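Local coordinates for peptide ABC transporter permease (Staphylococcus hominis, PDB 6EXS), which probably moves peptides across the cell membrane as a POT-family transporter, including a thioalcohol-conjugated dipeptide that is a precursor of human axillary malodour, at residues A[335-347]-A[399-411]. Sequence-based numbering, arbitrary orientation.
Sequences FQSINPLFILLFA and VILSYVICVIGEL. With C3H (2-[[(2~{R})-2-azanyl-3-[(3~{S})-3-methyl-1-oxidanyl-hexan-3-yl]sulfanyl-propanoyl]amino]ethanoic acid), chain O; OLC ((2R)-2,3-dihydroxypropyl (9Z)-octadec-9-enoate), chain B.
The Y403 ring carries the carbonyl oxygen F335 O above one face, nearer its edge than its centre, and meets C3H C2 in plane at its edge. Beside it the F335 ring runs nearly parallel, planes 22° apart, but displaced so that little of either ring faces the other; I400 CG1 lies at the F335 edge, and F335 CE1 approaches V399 CG1 at 3.7 Å. In this major facilitator fold Y403 stands on transmembrane helix 396-418 and F335 near the start of 338-357; the axes of 338-347 and 399-411 approach to 9.3 Å and cross at -45° beside the peptide pocket. The F342 ring receives V404 CG2 off-centre over its face, 4.2 Å from the centroid, while lipid atom OLC C12 lies at its edge. Between the aromatics, I338 CG2 packs on Y403 CB at 3.7 Å. The thioalcohol hydroxyl, C3H O, donates to F335 O (2.8 Å) and accepts from N339 N. N339 holds CG anti to its backbone N (chi1 -178°), which carries the amide across V407 toward E410. One water joins N339 ND2 to Y403 O. N339 ND2 also donates to E410 OE1 at 2.9 Å, nearly straight, reaching it from above the carboxylate plane.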
loop_
_atom_site.group_PDB
_atom_site.type_symbol
_atom_site.label_atom_id
_atom_site.label_comp_id
_atom_site.label_asym_id
_atom_site.label_seq_id
_atom_site.Cartn_x
_atom_site.Cartn_y
_atom_site.Cartn_z
ATOM N N PHE A 335 -15.615 -0.198 6.928
ATOM C CA PHE A 335 -14.596 0.667 7.537
ATOM C C PHE A 335 -13.457 0.942 6.539
ATOM O O PHE A 335 -12.821 1.985 6.644
ATOM C CB PHE A 335 -13.977 -0.008 8.768
ATOM C CG PHE A 335 -14.759 0.079 10.053
ATOM C CD1 PHE A 335 -15.202 1.307 10.537
ATOM C CD2 PHE A 335 -14.970 -1.052 10.832
ATOM C CE1 PHE A 335 -15.894 1.391 11.747
ATOM C CE2 PHE A 335 -15.652 -0.965 12.049
ATOM C CZ PHE A 335 -16.119 0.252 12.490
ATOM N N GLN A 336 -13.200 -0.005 5.589
ATOM C CA GLN A 336 -12.162 0.061 4.537
ATOM C C GLN A 336 -12.505 1.012 3.376
ATOM O O GLN A 336 -11.610 1.379 2.604
ATOM C CB GLN A 336 -11.868 -1.343 3.958
ATOM C CG GLN A 336 -11.442 -2.381 4.971
ATOM C CD GLN A 336 -10.240 -1.910 5.724
ATOM O OE1 GLN A 336 -10.340 -1.496 6.882
ATOM N NE2 GLN A 336 -9.093 -1.904 5.053
ATOM N N SER A 337 -13.800 1.342 3.231
ATOM C CA SER A 337 -14.361 2.208 2.200
ATOM C C SER A 337 -14.301 3.693 2.590
ATOM O O SER A 337 -14.443 4.545 1.703
ATOM C CB SER A 337 -15.811 1.806 1.904
ATOM O OG SER A 337 -15.905 0.558 1.232
ATOM N N ILE A 338 -14.079 4.006 3.901
ATOM C CA ILE A 338 -14.057 5.387 4.410
ATOM C C ILE A 338 -12.946 6.237 3.748
ATOM O O ILE A 338 -13.247 7.267 3.146
ATOM C CB ILE A 338 -14.027 5.481 5.966
ATOM C CG1 ILE A 338 -15.249 4.755 6.597
ATOM C CG2 ILE A 338 -13.974 6.964 6.415
ATOM C CD1 ILE A 338 -15.185 4.531 8.076
ATOM N N ASN A 339 -11.688 5.811 3.885
ATOM C CA ASN A 339 -10.504 6.466 3.334
ATOM C C ASN A 339 -10.579 6.658 1.787
ATOM O O ASN A 339 -10.411 7.797 1.359
ATOM C CB ASN A 339 -9.248 5.720 3.783
ATOM C CG ASN A 339 -7.945 6.282 3.343
ATOM O OD1 ASN A 339 -7.542 6.074 2.209
ATOM N ND2 ASN A 339 -7.208 6.894 4.268
ATOM N N PRO A 340 -10.883 5.620 0.949
ATOM C CA PRO A 340 -11.011 5.865 -0.504
ATOM C C PRO A 340 -12.153 6.813 -0.889
ATOM O O PRO A 340 -11.999 7.554 -1.861
ATOM C CB PRO A 340 -11.209 4.467 -1.098
ATOM C CG PRO A 340 -10.888 3.507 -0.005
ATOM C CD PRO A 340 -11.125 4.197 1.273
ATOM N N LEU A 341 -13.284 6.817 -0.138
ATOM C CA LEU A 341 -14.400 7.737 -0.405
ATOM C C LEU A 341 -13.969 9.198 -0.201
ATOM O O LEU A 341 -14.232 10.036 -1.070
ATOM C CB LEU A 341 -15.633 7.422 0.462
ATOM C CG LEU A 341 -16.829 8.391 0.334
ATOM C CD1 LEU A 341 -17.494 8.281 -1.030
ATOM C CD2 LEU A 341 -17.842 8.165 1.434
ATOM N N PHE A 342 -13.296 9.495 0.928
ATOM C CA PHE A 342 -12.820 10.849 1.242
ATOM C C PHE A 342 -11.720 11.324 0.297
ATOM O O PHE A 342 -11.673 12.513 -0.012
ATOM C CB PHE A 342 -12.409 10.970 2.711
ATOM C CG PHE A 342 -13.595 11.240 3.607
ATOM C CD1 PHE A 342 -14.512 10.232 3.901
ATOM C CD2 PHE A 342 -13.816 12.507 4.132
ATOM C CE1 PHE A 342 -15.632 10.492 4.693
ATOM C CE2 PHE A 342 -14.933 12.763 4.939
ATOM C CZ PHE A 342 -15.834 11.756 5.211
ATOM N N ILE A 343 -10.868 10.395 -0.194
ATOM C CA ILE A 343 -9.836 10.715 -1.179
ATOM C C ILE A 343 -10.559 11.124 -2.466
ATOM O O ILE A 343 -10.287 12.197 -2.982
ATOM C CB ILE A 343 -8.815 9.559 -1.388
ATOM C CG1 ILE A 343 -7.937 9.366 -0.128
ATOM C CG2 ILE A 343 -7.926 9.828 -2.625
ATOM C CD1 ILE A 343 -7.147 8.110 -0.098
ATOM N N LEU A 344 -11.523 10.310 -2.931
ATOM C CA LEU A 344 -12.309 10.594 -4.134
ATOM C C LEU A 344 -13.051 11.926 -4.075
ATOM O O LEU A 344 -13.034 12.672 -5.051
ATOM C CB LEU A 344 -13.280 9.439 -4.466
ATOM C CG LEU A 344 -12.670 8.182 -5.094
ATOM C CD1 LEU A 344 -13.570 6.996 -4.886
ATOM C CD2 LEU A 344 -12.399 8.361 -6.567
ATOM N N LEU A 345 -13.666 12.244 -2.933
ATOM C CA LEU A 345 -14.425 13.491 -2.790
ATOM C C LEU A 345 -13.572 14.728 -2.569
ATOM O O LEU A 345 -13.920 15.789 -3.086
ATOM C CB LEU A 345 -15.459 13.408 -1.640
ATOM C CG LEU A 345 -16.523 12.312 -1.660
ATOM C CD1 LEU A 345 -17.199 12.211 -0.308
ATOM C CD2 LEU A 345 -17.536 12.529 -2.768
ATOM N N PHE A 346 -12.498 14.623 -1.765
ATOM C CA PHE A 346 -11.747 15.815 -1.389
ATOM C C PHE A 346 -10.307 15.938 -1.934
ATOM O O PHE A 346 -9.724 17.005 -1.732
ATOM C CB PHE A 346 -11.775 15.973 0.138
ATOM C CG PHE A 346 -13.192 15.961 0.679
ATOM C CD1 PHE A 346 -14.067 17.012 0.415
ATOM C CD2 PHE A 346 -13.667 14.877 1.407
ATOM C CE1 PHE A 346 -15.386 16.986 0.889
ATOM C CE2 PHE A 346 -14.988 14.852 1.881
ATOM C CZ PHE A 346 -15.834 15.909 1.628
ATOM N N ALA A 347 -9.761 14.938 -2.685
ATOM C CA ALA A 347 -8.427 15.080 -3.309
ATOM C C ALA A 347 -8.434 16.175 -4.404
ATOM O O ALA A 347 -7.494 16.976 -4.400
ATOM C CB ALA A 347 -7.919 13.763 -3.874
ATOM N N VAL A 399 -15.500 5.850 15.862
ATOM C CA VAL A 399 -14.545 5.041 15.077
ATOM C C VAL A 399 -14.441 5.621 13.665
ATOM O O VAL A 399 -13.336 5.738 13.142
ATOM C CB VAL A 399 -14.906 3.528 15.060
ATOM C CG1 VAL A 399 -13.768 2.693 14.470
ATOM C CG2 VAL A 399 -15.259 3.030 16.455
ATOM N N ILE A 400 -15.592 6.036 13.083
ATOM C CA ILE A 400 -15.680 6.666 11.766
ATOM C C ILE A 400 -14.953 8.032 11.772
ATOM O O ILE A 400 -14.217 8.325 10.830
ATOM C CB ILE A 400 -17.157 6.721 11.252
ATOM C CG1 ILE A 400 -17.684 5.278 10.979
ATOM C CG2 ILE A 400 -17.278 7.612 9.988
ATOM C CD1 ILE A 400 -19.178 5.123 10.859
ATOM N N LEU A 401 -15.116 8.830 12.853
ATOM C CA LEU A 401 -14.439 10.123 13.034
ATOM C C LEU A 401 -12.913 9.934 13.065
ATOM O O LEU A 401 -12.193 10.762 12.511
ATOM C CB LEU A 401 -14.951 10.861 14.297
ATOM C CG LEU A 401 -14.332 12.234 14.665
ATOM C CD1 LEU A 401 -14.290 13.221 13.467
ATOM C CD2 LEU A 401 -15.046 12.845 15.847
ATOM N N SER A 402 -12.430 8.830 13.659
ATOM C CA SER A 402 -10.995 8.523 13.684
ATOM C C SER A 402 -10.452 8.306 12.254
ATOM O O SER A 402 -9.428 8.885 11.907
ATOM C CB SER A 402 -10.713 7.314 14.561
ATOM O OG SER A 402 -9.312 7.160 14.702
ATOM N N TYR A 403 -11.185 7.537 11.416
ATOM C CA TYR A 403 -10.852 7.288 10.009
ATOM C C TYR A 403 -10.819 8.599 9.207
ATOM O O TYR A 403 -9.900 8.804 8.417
ATOM C CB TYR A 403 -11.873 6.325 9.375
ATOM C CG TYR A 403 -11.615 4.867 9.684
ATOM C CD1 TYR A 403 -10.581 4.172 9.056
ATOM C CD2 TYR A 403 -12.418 4.171 10.583
ATOM C CE1 TYR A 403 -10.346 2.826 9.327
ATOM C CE2 TYR A 403 -12.168 2.836 10.891
ATOM C CZ TYR A 403 -11.141 2.161 10.248
ATOM O OH TYR A 403 -10.901 0.838 10.533
ATOM N N VAL A 404 -11.816 9.481 9.429
ATOM C CA VAL A 404 -11.963 10.767 8.740
ATOM C C VAL A 404 -10.797 11.709 9.066
ATOM O O VAL A 404 -10.288 12.360 8.153
ATOM C CB VAL A 404 -13.358 11.422 8.976
ATOM C CG1 VAL A 404 -13.441 12.807 8.339
ATOM C CG2 VAL A 404 -14.495 10.527 8.470
ATOM N N ILE A 405 -10.352 11.767 10.340
ATOM C CA ILE A 405 -9.226 12.632 10.724
ATOM C C ILE A 405 -7.933 12.156 10.045
ATOM O O ILE A 405 -7.177 12.970 9.508
ATOM C CB ILE A 405 -9.095 12.814 12.264
ATOM C CG1 ILE A 405 -10.372 13.472 12.855
ATOM C CG2 ILE A 405 -7.827 13.631 12.634
ATOM C CD1 ILE A 405 -10.600 13.190 14.359
ATOM N N CYS A 406 -7.727 10.833 10.003
ATOM C CA CYS A 406 -6.556 10.225 9.372
ATOM C C CYS A 406 -6.474 10.467 7.856
ATOM O O CYS A 406 -5.390 10.765 7.344
ATOM C CB CYS A 406 -6.464 8.743 9.705
ATOM S SG CYS A 406 -4.796 8.076 9.554
ATOM N N VAL A 407 -7.610 10.321 7.144
ATOM C CA VAL A 407 -7.656 10.526 5.695
ATOM C C VAL A 407 -7.464 12.027 5.347
ATOM O O VAL A 407 -6.799 12.312 4.357
ATOM C CB VAL A 407 -8.882 9.872 5.006
ATOM C CG1 VAL A 407 -10.204 10.467 5.484
ATOM C CG2 VAL A 407 -8.765 9.936 3.485
ATOM N N ILE A 408 -7.960 12.967 6.198
ATOM C CA ILE A 408 -7.740 14.412 6.005
ATOM C C ILE A 408 -6.216 14.692 6.048
ATOM O O ILE A 408 -5.722 15.521 5.276
ATOM C CB ILE A 408 -8.573 15.310 6.977
ATOM C CG1 ILE A 408 -10.076 15.245 6.636
ATOM C CG2 ILE A 408 -8.081 16.773 6.954
ATOM C CD1 ILE A 408 -10.983 15.695 7.756
ATOM N N GLY A 409 -5.506 13.949 6.902
ATOM C CA GLY A 409 -4.056 13.984 7.019
ATOM C C GLY A 409 -3.367 13.414 5.790
ATOM O O GLY A 409 -2.337 13.940 5.359
ATOM N N GLU A 410 -3.951 12.357 5.184
ATOM C CA GLU A 410 -3.429 11.720 3.964
ATOM C C GLU A 410 -3.477 12.674 2.760
ATOM O O GLU A 410 -2.577 12.641 1.918
ATOM C CB GLU A 410 -4.191 10.424 3.644
ATOM C CG GLU A 410 -3.403 9.483 2.757
ATOM C CD GLU A 410 -4.068 8.159 2.456
ATOM O OE1 GLU A 410 -4.551 7.498 3.403
ATOM O OE2 GLU A 410 -4.025 7.740 1.279
ATOM N N LEU A 411 -4.519 13.528 2.701
ATOM C CA LEU A 411 -4.723 14.520 1.643
ATOM C C LEU A 411 -3.614 15.581 1.653
ATOM O O LEU A 411 -3.335 16.168 0.605
ATOM C CB LEU A 411 -6.119 15.176 1.758
ATOM C CG LEU A 411 -7.356 14.249 1.667
ATOM C CD1 LEU A 411 -8.595 14.932 2.210
ATOM C CD2 LEU A 411 -7.598 13.756 0.238
HETATM O O2 C3H O . -5.244 2.415 -2.013
HETATM C C11 C3H O . -5.833 3.380 -1.679
HETATM O O3 C3H O . -5.428 4.579 -1.914
HETATM C C10 C3H O . -7.105 3.379 -0.883
HETATM N N1 C3H O . -7.236 2.230 -0.019
HETATM C C9 C3H O . -6.714 2.214 1.195
HETATM O O1 C3H O . -5.557 2.532 1.430
HETATM C C8 C3H O . -7.587 1.805 2.336
HETATM N N C3H O . -8.771 1.135 1.816
HETATM C C7 C3H O . -6.856 0.829 3.259
HETATM S S C3H O . -6.185 1.487 4.809
HETATM C C3 C3H O . -7.550 2.023 5.974
HETATM C C4 C3H O . -8.276 0.766 6.377
HETATM C C5 C3H O . -8.393 3.071 5.236
HETATM C C6 C3H O . -9.687 3.503 5.890
HETATM O O C3H O . -10.798 3.205 5.110
HETATM C C2 C3H O . -6.974 2.697 7.216
HETATM C C1 C3H O . -7.367 4.151 7.414
HETATM C C C3H O . -6.763 4.720 8.668
HETATM C C18 OLC B . -19.331 4.262 2.778
HETATM C C10 OLC B . -18.801 11.350 8.975
HETATM C C9 OLC B . -18.376 11.622 10.208
HETATM C C17 OLC B . -18.247 4.660 3.755
HETATM C C11 OLC B . -19.670 10.203 8.510
HETATM C C8 OLC B . -18.630 10.843 11.473
HETATM C C24 OLC B . -22.163 11.475 22.339
HETATM C C16 OLC B . -18.763 5.135 5.101
HETATM C C12 OLC B . -19.138 9.512 7.246
HETATM C C7 OLC B . -19.679 11.457 12.407
HETATM C C15 OLC B . -18.997 6.634 5.213
HETATM C C13 OLC B . -20.079 8.475 6.651
HETATM C C6 OLC B . -19.235 12.678 13.218
HETATM C C14 OLC B . -19.496 7.067 6.588
HETATM C C5 OLC B . -18.388 12.405 14.464
HETATM C C4 OLC B . -19.093 11.782 15.674
HETATM C C3 OLC B . -20.012 12.711 16.455
HETATM C C2 OLC B . -20.120 12.359 17.941
HETATM C C21 OLC B . -21.956 10.117 20.203
HETATM C C1 OLC B . -21.142 11.314 18.297
HETATM C C22 OLC B . -22.791 10.442 21.427
HETATM O O19 OLC B . -21.651 10.556 17.517
HETATM O O25 OLC B . -20.975 10.983 22.948
HETATM O O23 OLC B . -24.104 10.855 21.046
HETATM O O20 OLC B . -21.399 11.321 19.613
HETATM O O HOH W 1 -5.330 5.357 0.969
HETATM O O HOH W 2 -8.347 7.095 7.012
#